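Local coordinates for ancestral congerin Con-anc (PDB 3AJY), which binds beta-galactosides as a reconstructed ancestral fish galectin, here holding a galactose and a glucose unit in its sugar pocket, at residues G21-N26 with D126-F131; N26-F31 with H48-G53; N57-N62 with H105-P110. All coordinates share one frame; numbering follows the deposited sequence.

Interaction 1: G21-N26 with D126-F131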
loop_
_atom_site.group_PDB
_atom_site.type_symbol
_atom_site.label_atom_id
_atom_site.label_comp_id
_atom_site.label_asym_id
_atom_site.label_seq_id
_atom_site.Cartn_x
_atom_site.Cartn_y
_atom_site.Cartn_z
ATOM N N GLY A 21 -7.243 -1.808 5.506
ATOM C CA GLY A 21 -8.522 -2.507 5.454
ATOM C C GLY A 21 -8.340 -3.949 4.998
ATOM O O GLY A 21 -7.355 -4.281 4.350
ATOM N N GLY A 22 -9.294 -4.809 5.337
ATOM C CA GLY A 22 -9.187 -6.209 4.957
ATOM C C GLY A 22 -10.353 -6.953 5.522
ATOM O O GLY A 22 -11.344 -6.327 5.948
ATOM N N VAL A 23 -10.246 -8.286 5.525
ATOM C CA VAL A 23 -11.313 -9.166 5.980
ATOM C C VAL A 23 -10.727 -10.166 6.962
ATOM O O VAL A 23 -9.691 -10.808 6.673
ATOM C CB VAL A 23 -11.976 -9.905 4.792
ATOM C CG1 VAL A 23 -13.139 -10.804 5.268
ATOM C CG2 VAL A 23 -12.483 -8.903 3.726
ATOM N N ILE A 24 -11.373 -10.279 8.118
ATOM C CA ILE A 24 -10.982 -11.230 9.152
ATOM C C ILE A 24 -11.441 -12.633 8.709
ATOM O O ILE A 24 -12.566 -12.789 8.195
ATOM C CB ILE A 24 -11.594 -10.841 10.518
ATOM C CG1 ILE A 24 -11.121 -9.441 10.939
ATOM C CG2 ILE A 24 -11.226 -11.857 11.614
ATOM C CD1 ILE A 24 -11.982 -8.774 11.975
ATOM N N ASN A 25 -10.567 -13.637 8.883
ATOM C CA ASN A 25 -10.883 -15.024 8.503
ATOM C C ASN A 25 -12.188 -15.508 9.135
ATOM O O ASN A 25 -12.578 -15.037 10.213
ATOM C CB ASN A 25 -9.729 -15.987 8.880
ATOM C CG ASN A 25 -8.458 -15.764 8.054
ATOM O OD1 ASN A 25 -7.424 -16.382 8.314
ATOM N ND2 ASN A 25 -8.530 -14.897 7.056
ATOM N N ASN A 26 -12.849 -16.470 8.478
ATOM C CA ASN A 26 -14.080 -17.088 9.016
ATOM C C ASN A 26 -13.960 -17.590 10.447
ATOM O O ASN A 26 -14.918 -17.547 11.219
ATOM C CB ASN A 26 -14.560 -18.221 8.117
ATOM C CG ASN A 26 -15.242 -17.724 6.874
ATOM O OD1 ASN A 26 -15.900 -16.663 6.882
ATOM N ND2 ASN A 26 -15.118 -18.495 5.788
ATOM N N ASP A 126 -5.020 -14.156 11.735
ATOM C CA ASP A 126 -6.181 -14.696 11.068
ATOM C C ASP A 126 -7.047 -13.678 10.313
ATOM O O ASP A 126 -8.241 -13.557 10.565
ATOM C CB ASP A 126 -6.995 -15.454 12.097
ATOM C CG ASP A 126 -6.148 -16.497 12.840
ATOM O OD1 ASP A 126 -6.261 -16.567 14.073
ATOM O OD2 ASP A 126 -5.343 -17.214 12.171
ATOM N N ALA A 127 -6.433 -12.997 9.354
ATOM C CA ALA A 127 -7.119 -12.008 8.497
ATOM C C ALA A 127 -6.315 -11.905 7.235
ATOM O O ALA A 127 -5.242 -12.507 7.130
ATOM C CB ALA A 127 -7.189 -10.628 9.212
ATOM N N ARG A 128 -6.828 -11.145 6.270
ATOM C CA ARG A 128 -6.074 -10.798 5.089
ATOM C C ARG A 128 -6.124 -9.276 4.898
ATOM O O ARG A 128 -7.140 -8.648 5.194
ATOM C CB ARG A 128 -6.607 -11.527 3.845
ATOM C CG ARG A 128 -8.021 -11.155 3.413
ATOM C CD ARG A 128 -8.388 -11.746 2.050
ATOM N NE ARG A 128 -9.688 -12.407 2.188
ATOM C CZ ARG A 128 -10.848 -11.897 1.784
ATOM N NH1 ARG A 128 -10.898 -10.723 1.164
ATOM N NH2 ARG A 128 -11.960 -12.576 1.988
ATOM N N LEU A 129 -5.016 -8.710 4.435
ATOM C CA LEU A 129 -4.908 -7.285 4.143
ATOM C C LEU A 129 -5.347 -7.052 2.709
ATOM O O LEU A 129 -4.787 -7.663 1.789
ATOM C CB LEU A 129 -3.456 -6.847 4.254
ATOM C CG LEU A 129 -3.023 -5.488 4.849
ATOM C CD1 LEU A 129 -1.800 -5.021 4.074
ATOM C CD2 LEU A 129 -4.078 -4.402 4.933
ATOM N N THR A 130 -6.333 -6.168 2.529
ATOM C CA THR A 130 -6.855 -5.834 1.204
ATOM C C THR A 130 -6.210 -4.561 0.676
ATOM O O THR A 130 -5.818 -4.501 -0.472
ATOM C CB THR A 130 -8.391 -5.641 1.205
ATOM O OG1 THR A 130 -9.033 -6.794 1.739
ATOM C CG2 THR A 130 -8.932 -5.407 -0.218
ATOM N N PHE A 131 -6.127 -3.523 1.499
ATOM C CA PHE A 131 -5.583 -2.285 0.993
ATOM C C PHE A 131 -4.833 -1.503 2.054
ATOM O O PHE A 131 -5.001 -1.707 3.258
ATOM C CB PHE A 131 -6.688 -1.423 0.334
ATOM C CG PHE A 131 -7.568 -0.729 1.324
ATOM C CD1 PHE A 131 -8.808 -1.244 1.644
ATOM C CD2 PHE A 131 -7.133 0.428 1.964
ATOM C CE1 PHE A 131 -9.627 -0.601 2.583
ATOM C CE2 PHE A 131 -7.946 1.068 2.908
ATOM C CZ PHE A 131 -9.180 0.549 3.218
HETATM O O HOH W 1 -5.118 -15.276 7.170
#

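Interaction 2: N26-F31 with H48-G53. With GAL (beta-D-galactopyranose), chain C; BGC (beta-D-glucopyranose), chain B.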
loop_
_atom_site.group_PDB
_atom_site.type_symbol
_atom_site.label_atom_id
_atom_site.label_comp_id
_atom_site.label_asym_id
_atom_site.label_seq_id
_atom_site.Cartn_x
_atom_site.Cartn_y
_atom_site.Cartn_z
ATOM N N ASN A 26 -12.849 -16.470 8.478
ATOM C CA ASN A 26 -14.080 -17.088 9.016
ATOM C C ASN A 26 -13.960 -17.590 10.447
ATOM O O ASN A 26 -14.918 -17.547 11.219
ATOM C CB ASN A 26 -14.560 -18.221 8.117
ATOM C CG ASN A 26 -15.242 -17.724 6.874
ATOM O OD1 ASN A 26 -15.900 -16.663 6.882
ATOM N ND2 ASN A 26 -15.118 -18.495 5.788
ATOM N N TYR A 27 -12.775 -18.071 10.793
ATOM C CA TYR A 27 -12.456 -18.406 12.153
ATOM C C TYR A 27 -11.179 -17.667 12.450
ATOM O O TYR A 27 -10.301 -17.566 11.592
ATOM C CB TYR A 27 -12.229 -19.911 12.309
ATOM C CG TYR A 27 -13.455 -20.765 12.074
ATOM C CD1 TYR A 27 -13.635 -21.423 10.866
ATOM C CD2 TYR A 27 -14.427 -20.927 13.065
ATOM C CE1 TYR A 27 -14.745 -22.230 10.638
ATOM C CE2 TYR A 27 -15.550 -21.727 12.845
ATOM C CZ TYR A 27 -15.695 -22.377 11.621
ATOM O OH TYR A 27 -16.795 -23.186 11.370
ATOM N N ALA A 28 -11.076 -17.145 13.660
ATOM C CA ALA A 28 -9.980 -16.273 14.017
ATOM C C ALA A 28 -9.720 -16.325 15.495
ATOM O O ALA A 28 -10.646 -16.244 16.290
ATOM C CB ALA A 28 -10.299 -14.827 13.597
ATOM N N LYS A 29 -8.446 -16.440 15.862
ATOM C CA LYS A 29 -8.032 -16.267 17.245
ATOM C C LYS A 29 -7.611 -14.819 17.473
ATOM O O LYS A 29 -7.957 -14.224 18.488
ATOM C CB LYS A 29 -6.852 -17.183 17.594
ATOM C CG LYS A 29 -7.176 -18.658 17.704
ATOM C CD LYS A 29 -6.196 -19.353 18.685
ATOM C CE LYS A 29 -4.690 -19.232 18.278
ATOM N NZ LYS A 29 -3.737 -19.620 19.401
ATOM N N ARG A 30 -6.849 -14.280 16.521
ATOM C CA ARG A 30 -6.256 -12.938 16.630
ATOM C C ARG A 30 -5.842 -12.468 15.249
ATOM O O ARG A 30 -5.624 -13.279 14.353
ATOM C CB ARG A 30 -5.012 -12.972 17.531
ATOM C CG ARG A 30 -3.901 -13.877 16.944
ATOM C CD ARG A 30 -2.960 -14.519 17.968
ATOM N NE ARG A 30 -2.016 -13.573 18.504
ATOM C CZ ARG A 30 -0.691 -13.697 18.542
ATOM N NH1 ARG A 30 -0.009 -12.705 19.066
ATOM N NH2 ARG A 30 -0.045 -14.780 18.091
ATOM N N PHE A 31 -5.746 -11.155 15.060
ATOM C CA PHE A 31 -5.001 -10.619 13.940
ATOM C C PHE A 31 -4.335 -9.327 14.383
ATOM O O PHE A 31 -4.844 -8.639 15.281
ATOM C CB PHE A 31 -5.883 -10.455 12.686
ATOM C CG PHE A 31 -6.699 -9.192 12.669
ATOM C CD1 PHE A 31 -7.886 -9.108 13.381
ATOM C CD2 PHE A 31 -6.280 -8.089 11.923
ATOM C CE1 PHE A 31 -8.653 -7.927 13.360
ATOM C CE2 PHE A 31 -7.036 -6.913 11.901
ATOM C CZ PHE A 31 -8.217 -6.839 12.624
ATOM N N HIS A 48 -5.451 -7.855 17.824
ATOM C CA HIS A 48 -6.876 -7.959 18.142
ATOM C C HIS A 48 -7.196 -9.400 18.416
ATOM O O HIS A 48 -7.304 -10.218 17.501
ATOM C CB HIS A 48 -7.718 -7.442 16.993
ATOM C CG HIS A 48 -7.231 -6.132 16.454
ATOM N ND1 HIS A 48 -6.221 -6.042 15.518
ATOM C CD2 HIS A 48 -7.588 -4.860 16.752
ATOM C CE1 HIS A 48 -5.997 -4.769 15.240
ATOM N NE2 HIS A 48 -6.813 -4.031 15.976
ATOM N N ARG A 49 -7.340 -9.701 19.694
ATOM C CA ARG A 49 -7.453 -11.075 20.137
ATOM C C ARG A 49 -8.900 -11.396 20.467
ATOM O O ARG A 49 -9.440 -10.951 21.484
ATOM C CB ARG A 49 -6.533 -11.323 21.338
ATOM C CG ARG A 49 -5.292 -10.491 21.299
ATOM C CD ARG A 49 -3.991 -11.227 21.380
ATOM N NE ARG A 49 -3.497 -11.364 22.729
ATOM C CZ ARG A 49 -2.213 -11.358 23.114
ATOM N NH1 ARG A 49 -1.207 -11.152 22.273
ATOM N NH2 ARG A 49 -1.941 -11.546 24.389
ATOM N N PHE A 50 -9.533 -12.150 19.580
ATOM C CA PHE A 50 -10.833 -12.714 19.857
ATOM C C PHE A 50 -10.698 -13.712 21.001
ATOM O O PHE A 50 -11.474 -13.697 21.959
ATOM C CB PHE A 50 -11.372 -13.404 18.608
ATOM C CG PHE A 50 -11.468 -12.489 17.415
ATOM C CD1 PHE A 50 -10.397 -12.358 16.531
ATOM C CD2 PHE A 50 -12.622 -11.750 17.186
ATOM C CE1 PHE A 50 -10.477 -11.511 15.430
ATOM C CE2 PHE A 50 -12.712 -10.903 16.091
ATOM C CZ PHE A 50 -11.644 -10.772 15.219
ATOM N N ASN A 51 -9.689 -14.572 20.902
ATOM C CA ASN A 51 -9.518 -15.653 21.851
ATOM C C ASN A 51 -8.051 -16.053 21.802
ATOM O O ASN A 51 -7.652 -16.763 20.884
ATOM C CB ASN A 51 -10.439 -16.830 21.452
ATOM C CG ASN A 51 -10.148 -18.113 22.231
ATOM O OD1 ASN A 51 -10.066 -18.106 23.463
ATOM N ND2 ASN A 51 -10.007 -19.225 21.508
ATOM N N TYR A 52 -7.256 -15.556 22.753
ATOM C CA TYR A 52 -5.819 -15.892 22.837
ATOM C C TYR A 52 -5.454 -15.892 24.317
ATOM O O TYR A 52 -5.399 -14.844 24.950
ATOM C CB TYR A 52 -4.946 -14.901 22.023
ATOM C CG TYR A 52 -3.495 -15.338 21.786
ATOM C CD1 TYR A 52 -3.190 -16.329 20.850
ATOM C CD2 TYR A 52 -2.435 -14.748 22.477
ATOM C CE1 TYR A 52 -1.865 -16.734 20.625
ATOM C CE2 TYR A 52 -1.101 -15.153 22.261
ATOM C CZ TYR A 52 -0.834 -16.146 21.329
ATOM O OH TYR A 52 0.471 -16.572 21.082
ATOM N N GLY A 53 -5.246 -17.087 24.867
ATOM C CA GLY A 53 -5.070 -17.266 26.299
ATOM C C GLY A 53 -6.222 -16.643 27.063
ATOM O O GLY A 53 -7.390 -16.806 26.692
HETATM C C1 GAL C . 2.774 -12.604 22.786
HETATM C C2 GAL C . 2.489 -13.195 21.410
HETATM C C3 GAL C . 3.161 -12.375 20.312
HETATM C C4 GAL C . 2.805 -10.891 20.473
HETATM C C5 GAL C . 3.138 -10.415 21.891
HETATM C C6 GAL C . 2.806 -8.934 22.143
HETATM O O2 GAL C . 2.951 -14.524 21.366
HETATM O O3 GAL C . 2.709 -12.862 19.063
HETATM O O4 GAL C . 1.428 -10.704 20.204
HETATM O O5 GAL C . 2.463 -11.218 22.841
HETATM O O6 GAL C . 3.253 -8.551 23.437
HETATM C C2 BGC B . 1.207 -12.631 27.300
HETATM C C3 BGC B . 1.026 -12.701 25.791
HETATM C C4 BGC B . 2.331 -13.077 25.067
HETATM C C5 BGC B . 2.908 -14.334 25.738
HETATM C C6 BGC B . 4.215 -14.869 25.157
HETATM C C1 BGC B . 1.867 -13.925 27.759
HETATM O O1 BGC B . 2.113 -13.840 29.129
HETATM O O2 BGC B . -0.050 -12.483 27.929
HETATM O O3 BGC B . 0.547 -11.451 25.387
HETATM O O4 BGC B . 2.015 -13.376 23.725
HETATM O O5 BGC B . 3.106 -14.052 27.099
HETATM O O6 BGC B . 5.160 -13.824 25.208
#

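Interaction 3: N57-N62 with H105-P110. With GAL (beta-D-galactopyranose), chain C.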
loop_
_atom_site.group_PDB
_atom_site.type_symbol
_atom_site.label_atom_id
_atom_site.label_comp_id
_atom_site.label_asym_id
_atom_site.label_seq_id
_atom_site.Cartn_x
_atom_site.Cartn_y
_atom_site.Cartn_z
ATOM N N ASN A 57 -11.741 -11.013 23.316
ATOM C CA ASN A 57 -12.117 -9.701 22.758
ATOM C C ASN A 57 -11.326 -8.550 23.379
ATOM O O ASN A 57 -11.890 -7.562 23.879
ATOM C CB ASN A 57 -13.633 -9.447 22.881
ATOM C CG ASN A 57 -14.469 -10.459 22.110
ATOM O OD1 ASN A 57 -14.092 -10.906 21.040
ATOM N ND2 ASN A 57 -15.631 -10.806 22.656
ATOM N N THR A 58 -10.005 -8.697 23.335
ATOM C CA THR A 58 -9.099 -7.729 23.926
ATOM C C THR A 58 -8.063 -7.346 22.886
ATOM O O THR A 58 -7.564 -8.205 22.140
ATOM C CB THR A 58 -8.422 -8.338 25.166
ATOM O OG1 THR A 58 -9.434 -8.724 26.097
ATOM C CG2 THR A 58 -7.447 -7.368 25.841
ATOM N N ILE A 59 -7.753 -6.053 22.837
ATOM C CA ILE A 59 -6.680 -5.571 21.997
ATOM C C ILE A 59 -5.450 -5.516 22.857
ATOM O O ILE A 59 -5.498 -5.078 24.009
ATOM C CB ILE A 59 -6.957 -4.180 21.396
ATOM C CG1 ILE A 59 -8.259 -4.176 20.584
ATOM C CG2 ILE A 59 -5.792 -3.748 20.512
ATOM C CD1 ILE A 59 -8.671 -2.770 20.111
ATOM N N VAL A 60 -4.350 -6.019 22.319
ATOM C CA VAL A 60 -3.083 -5.929 23.014
ATOM C C VAL A 60 -2.206 -5.035 22.159
ATOM O O VAL A 60 -2.087 -5.246 20.949
ATOM C CB VAL A 60 -2.452 -7.336 23.222
ATOM C CG1 VAL A 60 -0.993 -7.224 23.757
ATOM C CG2 VAL A 60 -3.327 -8.172 24.162
ATOM N N LEU A 61 -1.602 -4.034 22.789
ATOM C CA LEU A 61 -0.678 -3.133 22.121
ATOM C C LEU A 61 0.692 -3.298 22.726
ATOM O O LEU A 61 0.828 -3.484 23.922
ATOM C CB LEU A 61 -1.118 -1.673 22.276
ATOM C CG LEU A 61 -2.507 -1.288 21.758
ATOM C CD1 LEU A 61 -3.588 -1.563 22.798
ATOM C CD2 LEU A 61 -2.512 0.172 21.368
ATOM N N ASN A 62 1.718 -3.213 21.899
ATOM C CA ASN A 62 3.068 -3.400 22.394
ATOM C C ASN A 62 4.034 -2.932 21.348
ATOM O O ASN A 62 3.642 -2.685 20.217
ATOM C CB ASN A 62 3.301 -4.887 22.724
ATOM C CG ASN A 62 4.422 -5.098 23.723
ATOM O OD1 ASN A 62 5.159 -4.162 24.060
ATOM N ND2 ASN A 62 4.578 -6.351 24.191
ATOM N N HIS A 105 -14.083 3.941 17.934
ATOM C CA HIS A 105 -13.262 3.744 19.123
ATOM C C HIS A 105 -11.839 4.214 18.857
ATOM O O HIS A 105 -11.329 4.044 17.747
ATOM C CB HIS A 105 -13.226 2.277 19.547
ATOM C CG HIS A 105 -14.388 1.859 20.395
ATOM N ND1 HIS A 105 -15.035 0.653 20.228
ATOM C CD2 HIS A 105 -15.017 2.485 21.423
ATOM C CE1 HIS A 105 -16.009 0.551 21.118
ATOM N NE2 HIS A 105 -16.023 1.653 21.852
ATOM N N LYS A 106 -11.211 4.789 19.879
ATOM C CA LYS A 106 -9.886 5.355 19.739
ATOM C C LYS A 106 -8.935 4.866 20.825
ATOM O O LYS A 106 -9.335 4.660 21.969
ATOM C CB LYS A 106 -9.958 6.884 19.694
ATOM C CG LYS A 106 -10.385 7.397 18.322
ATOM C CD LYS A 106 -10.607 8.900 18.300
ATOM C CE LYS A 106 -10.959 9.382 16.897
ATOM N NZ LYS A 106 -11.896 10.554 16.991
ATOM N N LEU A 107 -7.682 4.663 20.435
ATOM C CA LEU A 107 -6.633 4.202 21.327
ATOM C C LEU A 107 -5.403 5.074 21.163
ATOM O O LEU A 107 -5.245 5.759 20.154
ATOM C CB LEU A 107 -6.245 2.746 21.010
ATOM C CG LEU A 107 -7.320 1.665 20.985
ATOM C CD1 LEU A 107 -6.652 0.301 20.855
ATOM C CD2 LEU A 107 -8.159 1.721 22.247
ATOM N N GLU A 108 -4.529 5.025 22.165
ATOM C CA GLU A 108 -3.245 5.697 22.111
ATOM C C GLU A 108 -2.171 4.780 22.666
ATOM O O GLU A 108 -2.435 3.941 23.525
ATOM C CB GLU A 108 -3.284 7.001 22.908
ATOM C CG GLU A 108 -4.298 7.997 22.396
ATOM C CD GLU A 108 -4.272 9.315 23.167
ATOM O OE1 GLU A 108 -4.953 10.260 22.704
ATOM O OE2 GLU A 108 -3.581 9.395 24.216
ATOM N N PHE A 109 -0.954 4.964 22.181
ATOM C CA PHE A 109 0.180 4.138 22.567
ATOM C C PHE A 109 1.416 4.996 22.465
ATOM O O PHE A 109 1.597 5.699 21.478
ATOM C CB PHE A 109 0.297 2.910 21.638
ATOM C CG PHE A 109 1.285 1.862 22.125
ATOM C CD1 PHE A 109 0.989 1.071 23.222
ATOM C CD2 PHE A 109 2.491 1.670 21.468
ATOM C CE1 PHE A 109 1.884 0.108 23.682
ATOM C CE2 PHE A 109 3.410 0.708 21.915
ATOM C CZ PHE A 109 3.101 -0.070 23.026
ATOM N N PRO A 110 2.270 4.961 23.490
ATOM C CA PRO A 110 3.540 5.677 23.427
ATOM C C PRO A 110 4.414 5.390 22.200
ATOM O O PRO A 110 4.551 4.240 21.764
ATOM C CB PRO A 110 4.268 5.247 24.709
ATOM C CG PRO A 110 3.484 4.082 25.263
ATOM C CD PRO A 110 2.081 4.274 24.782
HETATM C C1 GAL C . 2.774 -12.604 22.786
HETATM C C2 GAL C . 2.489 -13.195 21.410
HETATM C C3 GAL C . 3.161 -12.375 20.312
HETATM C C4 GAL C . 2.805 -10.891 20.473
HETATM C C5 GAL C . 3.138 -10.415 21.891
HETATM C C6 GAL C . 2.806 -8.934 22.143
HETATM O O2 GAL C . 2.951 -14.524 21.366
HETATM O O3 GAL C . 2.709 -12.862 19.063
HETATM O O4 GAL C . 1.428 -10.704 20.204
HETATM O O5 GAL C . 2.463 -11.218 22.841
HETATM O O6 GAL C . 3.253 -8.551 23.437
#

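Interaction 1: G21-N26 with D126-F131
Gly21 to Ile24 and Ala127 to Phe131 run as neighbouring antiparallel strands, their short axes 4.4 Å apart at an angle of 154°. Val23 and Arg128 form a hydrogen-bonded pair, with Arg128 N reaching Val23 O at 2.9 Å and Val23 N returning a bond to Arg128 O. Further along, Gly21 is opposed by two residues, Thr130 and Phe131, in a classic beta bulge. Gly21 O is gripped twice: Thr130 N lies in the carbonyl plane on a lone pair at 2.8 Å, while Phe131 N comes from above that plane at 3.2 Å. At the other end Asn25 N bonds to Asp126 O, just after strand 18-24 ends and just before strand 127-134 begins.

Gly21 lies over one face of the Phe131 ring, a CH-pi contact with Gly21 CA 4.0 Å from the ring centroid. CG of Phe131 sits between its own backbone N and carbonyl carbon (chi1 77°), which swings the ring over the glycine. The side chains of Val23 and Arg128 run alongside each other. The Arg128 chain bends at chi3 and lays one guanidinium face on Val23, with Arg128 NH1 3.5 Å from Val23 CG2. On the other face of the sheet, Ala127 CB packs against Ile24 CA at 3.8 Å. A water bridges Asn25 OD1 and Ala127 O.

This is plain pairing within the galectin beta-sandwich. Strand 127-134 is the outermost strand of its sheet within the chain, and strand 18-24 lies between it and strand 85-92. Ile24 and Ala127 pack on Phe86 of strand 85-92 in the same sheet and on Phe31 of the opposite one. Phe131 also pairs antiparallel with a strand of the second subunit, which continues the sheet into the dimer partner.

Interaction 2: N26-F31 with H48-G53
Arg30 lays its guanidinium flat on the ring of Tyr52, with planes 19° apart and Arg30 CZ 3.9 Å from the centroid of the Tyr52 ring, a cation-pi stack. Arg30 CD also rests over that face, 3.4 Å from Tyr52 CD1. CG of Arg30 stands between the backbone N and the carbonyl carbon (chi1 62°), and a bend at chi3 turns the group across the ring. From there Arg30 NH1 gives a nearly straight bond to GAL O3 at 2.7 Å. Tyr52 OH shares a longer hydrogen bond with GAL O2. Arg49 NH2 bonds to BGC O3, and the Arg49 guanidinium has Tyr52 CD2 over one face. Arg30 NH1 and Arg49 NH1 come close despite their like charges. Asp47 forms salt bridges with both and probably offsets the repulsion.

These residues line the galectin carbohydrate site. They stand at the open end of the beta hairpin formed by strands 30-35 and 41-52, where Arg30 and Arg49 are a non-hydrogen-bonded antiparallel pair.

Lys29 packs its aliphatic chain along Asn51 O, with Lys29 CB 3.4 Å away. Its carbonyl O takes a straight bond from Asn51 N and a weak one from Phe50 N as the chain turns its corner.

Phe31 lies on the other face of the sheet and makes an offset stack with His48, their centroids 4.5 Å apart. Phe31 O accepts from His48 N at 2.7 Å and from His48 ND1 at 2.9 Å. The two donors approach from opposite faces of the carbonyl plane, and the second bond helps fix the rotation of the imidazole ring.

Interaction 3: N57-N62 with H105-P110
Phe109 pushes its ring against Leu61 and Asn62, and here the packing is tight. Phe109 CZ comes within 3.4 Å of Asn62 CA, and Phe109 CD1 lies 3.6 Å from Leu61 CB. The Leu61 and Phe109 side chains pass alongside one another, antiparallel. CG of Phe109 is anti to its backbone N (chi1 -169°), which carries the ring across to the Asn62 backbone. The Asn62 CB points away from strand 106-110, and Asn62 ND2 donates to GAL O6 at 2.7 Å, while Asn62 OD1 is held by Arg112.

The two strands are not sheet neighbours. They face each other across the core of the galectin beta-sandwich, 58-62 in the sugar-binding sheet and 106-110 at the margin of the other sheet. Their short axes come no closer than 8.2 Å, at 26°, and apolar side chains from both strands meet between them. Ile59 and Leu107 meet tip to tip, Ile59 CD1 to Leu107 CD1 at 3.7 Å, and Leu61 CD1 touches Leu107 CD1 more loosely at 4.1 Å.

Away from this layer the contact thins. Glu108 is on the exposed side, where the contact buries just 6 Å² of it, and it forms a salt bridge with Lys96.

From the N terminus, strand 18-24 comes first, and its pairing with strand 127-134 in interaction 1 closes a loop around most of the chain. Interactions 2 and 3 both nest inside it, one after the other. Interaction 2 closes the short hairpin of strands 30-35 and 41-52. The chain then turns into strand 58-65, which interaction 3 ties to strand 106-110 in the opposite sheet. Interactions 1 and 2 share Asn26 and touch where Asp126 meets Lys29 and Arg30. Interactions 2 and 3 adjoin through the pairing of Arg49 with Thr58, and both reach the galactose. Interactions 1 and 3 do not touch.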